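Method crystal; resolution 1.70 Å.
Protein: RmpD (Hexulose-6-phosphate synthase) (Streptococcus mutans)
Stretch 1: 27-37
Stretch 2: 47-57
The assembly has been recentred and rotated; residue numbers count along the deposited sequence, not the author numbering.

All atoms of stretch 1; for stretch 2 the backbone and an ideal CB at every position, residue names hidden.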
# COMPACT_ATOMS: atom_id res chain seq x y z
N VAL A 27 -4.42 -14.00 21.15
CA VAL A 27 -3.02 -14.43 21.10
C VAL A 27 -2.00 -13.45 21.68
O VAL A 27 -0.84 -13.80 21.86
CB VAL A 27 -2.54 -14.80 19.66
CG1 VAL A 27 -3.36 -15.91 19.06
CG2 VAL A 27 -2.50 -13.61 18.73
N GLY A 28 -2.44 -12.24 21.97
CA GLY A 28 -1.54 -11.15 22.33
C GLY A 28 -0.50 -11.46 23.38
O GLY A 28 0.68 -11.15 23.22
N ASN A 29 -0.92 -12.10 24.46
CA ASN A 29 -0.01 -12.38 25.55
C ASN A 29 1.09 -13.37 25.18
O ASN A 29 2.14 -13.43 25.84
CB ASN A 29 -0.79 -12.89 26.76
CG ASN A 29 -1.58 -11.80 27.45
OD1 ASN A 29 -1.39 -10.59 27.19
ND2 ASN A 29 -2.46 -12.21 28.37
N GLU A 30 0.85 -14.15 24.14
CA GLU A 30 1.76 -15.22 23.75
C GLU A 30 2.73 -14.85 22.65
O GLU A 30 3.65 -15.62 22.36
CB GLU A 30 0.96 -16.45 23.33
CG GLU A 30 -0.01 -16.96 24.39
CD GLU A 30 0.67 -17.42 25.68
OE1 GLU A 30 1.82 -17.93 25.62
OE2 GLU A 30 0.04 -17.28 26.76
N VAL A 31 2.53 -13.69 22.02
CA VAL A 31 3.37 -13.27 20.90
C VAL A 31 4.25 -12.11 21.30
O VAL A 31 4.02 -11.48 22.34
CB VAL A 31 2.52 -12.90 19.62
CG1 VAL A 31 1.58 -14.06 19.29
CG2 VAL A 31 1.74 -11.61 19.81
N ASP A 32 5.27 -11.84 20.48
CA ASP A 32 6.21 -10.75 20.72
C ASP A 32 5.82 -9.48 19.96
O ASP A 32 6.18 -8.37 20.36
CB ASP A 32 7.60 -11.19 20.27
CG ASP A 32 8.03 -12.45 20.94
OD1 ASP A 32 8.06 -12.41 22.19
OD2 ASP A 32 8.31 -13.46 20.26
N VAL A 33 5.16 -9.66 18.82
CA VAL A 33 4.82 -8.53 17.94
C VAL A 33 3.39 -8.69 17.40
O VAL A 33 3.00 -9.79 16.99
CB VAL A 33 5.78 -8.47 16.71
CG1 VAL A 33 5.57 -7.23 15.90
CG2 VAL A 33 7.26 -8.63 17.11
N ILE A 34 2.61 -7.61 17.43
CA ILE A 34 1.24 -7.61 16.87
C ILE A 34 1.18 -6.62 15.72
O ILE A 34 1.60 -5.47 15.85
CB ILE A 34 0.18 -7.23 17.94
CG1 ILE A 34 0.25 -8.20 19.11
CG2 ILE A 34 -1.22 -7.26 17.35
CD1 ILE A 34 -0.43 -7.75 20.31
N GLU A 35 0.64 -7.07 14.59
CA GLU A 35 0.67 -6.30 13.34
C GLU A 35 -0.75 -6.02 12.84
O GLU A 35 -1.54 -6.94 12.63
CB GLU A 35 1.45 -7.05 12.25
CG GLU A 35 1.33 -6.43 10.86
CD GLU A 35 2.19 -7.12 9.83
OE1 GLU A 35 2.43 -8.35 9.96
OE2 GLU A 35 2.68 -6.44 8.90
N ALA A 36 -1.06 -4.74 12.66
CA ALA A 36 -2.26 -4.32 11.97
C ALA A 36 -1.99 -4.41 10.47
O ALA A 36 -1.24 -3.57 9.92
CB ALA A 36 -2.60 -2.88 12.35
N GLY A 37 -2.57 -5.41 9.82
CA GLY A 37 -2.26 -5.67 8.42
C GLY A 37 -2.88 -4.66 7.46
O GLY A 37 -3.87 -4.01 7.79
N UNK A 47 -7.03 4.10 13.91
CA UNK A 47 -7.43 4.04 15.31
C UNK A 47 -7.14 2.63 15.88
O UNK A 47 -6.80 2.48 17.04
CB UNK A 47 -8.91 4.39 15.46
N UNK A 48 -7.21 1.62 15.03
CA UNK A 48 -6.86 0.26 15.42
C UNK A 48 -5.48 0.20 16.07
O UNK A 48 -5.28 -0.52 17.07
CB UNK A 48 -6.91 -0.67 14.20
N UNK A 49 -4.53 0.95 15.51
CA UNK A 49 -3.16 0.93 16.06
C UNK A 49 -3.18 1.37 17.53
O UNK A 49 -2.54 0.78 18.38
CB UNK A 49 -2.24 1.84 15.25
N UNK A 50 -3.92 2.44 17.79
CA UNK A 50 -4.07 2.97 19.15
C UNK A 50 -4.79 2.01 20.11
O UNK A 50 -4.41 1.87 21.27
CB UNK A 50 -4.83 4.29 19.10
N UNK A 51 -5.81 1.32 19.62
CA UNK A 51 -6.52 0.32 20.42
C UNK A 51 -5.55 -0.80 20.79
O UNK A 51 -5.55 -1.23 21.93
CB UNK A 51 -7.73 -0.24 19.66
N UNK A 52 -4.75 -1.23 19.83
CA UNK A 52 -3.80 -2.31 20.09
C UNK A 52 -2.77 -1.87 21.12
O UNK A 52 -2.40 -2.65 21.98
CB UNK A 52 -3.11 -2.74 18.80
N UNK A 53 -2.31 -0.62 21.02
CA UNK A 53 -1.34 -0.08 21.98
C UNK A 53 -1.90 -0.03 23.39
O UNK A 53 -1.21 -0.35 24.34
CB UNK A 53 -0.90 1.32 21.55
N UNK A 54 -3.17 0.32 23.50
CA UNK A 54 -3.86 0.35 24.79
C UNK A 54 -3.98 -1.07 25.40
O UNK A 54 -3.76 -1.29 26.60
CB UNK A 54 -5.25 0.97 24.62
N UNK A 55 -4.36 -2.04 24.57
CA UNK A 55 -4.47 -3.41 25.04
C UNK A 55 -3.11 -4.01 25.41
O UNK A 55 -3.05 -4.87 26.31
CB UNK A 55 -5.14 -4.27 23.97
N UNK A 56 -2.06 -3.59 24.70
CA UNK A 56 -0.71 -4.19 24.79
C UNK A 56 0.39 -3.12 24.92
O UNK A 56 1.10 -2.81 23.94
CB UNK A 56 -0.44 -5.06 23.56
N UNK A 57 0.50 -2.49 26.09
CA UNK A 57 1.40 -1.34 26.28
C UNK A 57 2.87 -1.64 25.97
O UNK A 57 3.60 -0.74 25.56
CB UNK A 57 1.29 -0.84 27.72

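The helix at 47-55 runs nearly antiparallel to the strand 33-36, at 160° with a closest axial approach of 9.2 Å. No hydrogen bond joins the two stretches, and the side chains that meet do so mainly through apolar contacts.

At position 47 the ideal CB has nothing of stretch 1 within 5.5 Å, and almost any helix-compatible residue would serve. It is Glu47.

Position 48 points its CB toward the strand, 5.2 Å from Ala36 CB. That methyl leaves room and offers no polar partner, which favours a branched or long aliphatic chain. Leu48 fills the space, its CD2 lying 3.9 Å from Ala36 CB.

Position 49 lies near the strand, its CA 6.7 Å from the CA of Ala36, but its CB points sideways. A small or medium apolar residue would suit. The deposited Val49 makes a glancing contact, CG2 to Ala36 CB at 4.5 Å.

Positions 50 and 51 are out of reach of stretch 1, which sets no requirement there; they are Glu50 and Val51.

Position 52 faces the strand, with its ideal CB 5.1 Å from Ile34 CG2 and 6.5 Å from Ala36 CB. Leucine, isoleucine or methionine could cover this apolar surface. Leu52 sets CD1 4.2 Å from Ile34 CG2 and 4.3 Å from Ala36 CB, so one methyl touches both strand residues.

Positions 53, 54 and 55 again find no partner in stretch 1, and many residues would do. They are Arg53, Ser54 and Leu55; Arg53 bends forward toward the C-terminal end of the helix, where NH1 gives a weak hydrogen bond to the backbone O of residue 56 at 3.0 Å.

Position 56 is the first to leave helical phi/psi (-134/74), yet its backbone N still bonds to Leu52 O at 2.9 Å. Its CB points toward stretch 1, 4.2 Å from Ile34 CD1, and the chain at Gly28 lies beyond. A large flat or long apolar side chain could bridge this gap. Phe56 does so, with the largest covered area of the contact. Ile34 CD1 sits over one ring face, 3.8 Å from the Phe56 centroid and 24° off the normal, a CH-pi contact. Asn29 OD1 lies at the ring edge, 3.8 Å from Phe56 CE1. Gly28 CA also comes within 3.6 Å of Phe56 CE1. The absence of a side chain on Gly28 matters: an ideal CB there would fall 2.1 Å from Phe56 CZ.

Position 57, with phi -58°, is out of reach and would accept proline among others; it is Pro57.

Stretch 2 (47-57) ELVEVLRSLFP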
# COMPACT_ATOMS: atom_id res chain seq x y z
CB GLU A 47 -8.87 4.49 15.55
CG GLU A 47 -9.23 4.52 17.03
CD GLU A 47 -10.59 5.13 17.35
OE1 GLU A 47 -11.52 5.06 16.52
OE2 GLU A 47 -10.73 5.62 18.49
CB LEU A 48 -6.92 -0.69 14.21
CG LEU A 48 -6.43 -2.13 14.43
CD1 LEU A 48 -7.26 -2.86 15.45
CD2 LEU A 48 -6.42 -2.90 13.12
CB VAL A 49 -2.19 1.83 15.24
CG1 VAL A 49 -0.83 1.90 15.89
CG2 VAL A 49 -2.07 1.29 13.82
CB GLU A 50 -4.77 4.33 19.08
CG GLU A 50 -4.74 5.11 20.37
CD GLU A 50 -5.16 6.58 20.23
OE1 GLU A 50 -5.08 7.12 19.13
OE2 GLU A 50 -5.52 7.18 21.26
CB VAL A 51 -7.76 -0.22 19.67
CG1 VAL A 51 -8.36 -1.43 20.38
CG2 VAL A 51 -8.81 0.90 19.47
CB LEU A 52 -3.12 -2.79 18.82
CG LEU A 52 -4.04 -3.48 17.82
CD1 LEU A 52 -3.33 -3.71 16.51
CD2 LEU A 52 -4.56 -4.81 18.39
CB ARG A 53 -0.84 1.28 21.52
CG ARG A 53 0.08 2.01 22.51
CD ARG A 53 1.26 1.21 22.98
NE ARG A 53 2.23 1.13 21.90
CZ ARG A 53 3.04 0.10 21.66
NH1 ARG A 53 2.97 -0.98 22.41
NH2 ARG A 53 3.87 0.16 20.63
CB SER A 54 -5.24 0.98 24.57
OG SER A 54 -5.94 1.11 25.78
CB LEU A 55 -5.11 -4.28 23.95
CG LEU A 55 -6.61 -4.03 23.71
CD1 LEU A 55 -7.06 -4.65 22.38
CD2 LEU A 55 -7.38 -4.62 24.87
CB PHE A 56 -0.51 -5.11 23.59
CG PHE A 56 -1.51 -6.21 23.51
CD1 PHE A 56 -1.47 -7.30 24.39
CD2 PHE A 56 -2.54 -6.18 22.57
CE1 PHE A 56 -2.43 -8.30 24.33
CE2 PHE A 56 -3.47 -7.18 22.52
CZ PHE A 56 -3.42 -8.24 23.38
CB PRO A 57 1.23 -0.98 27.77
CG PRO A 57 0.35 -2.06 28.37
CD PRO A 57 -0.33 -2.77 27.28
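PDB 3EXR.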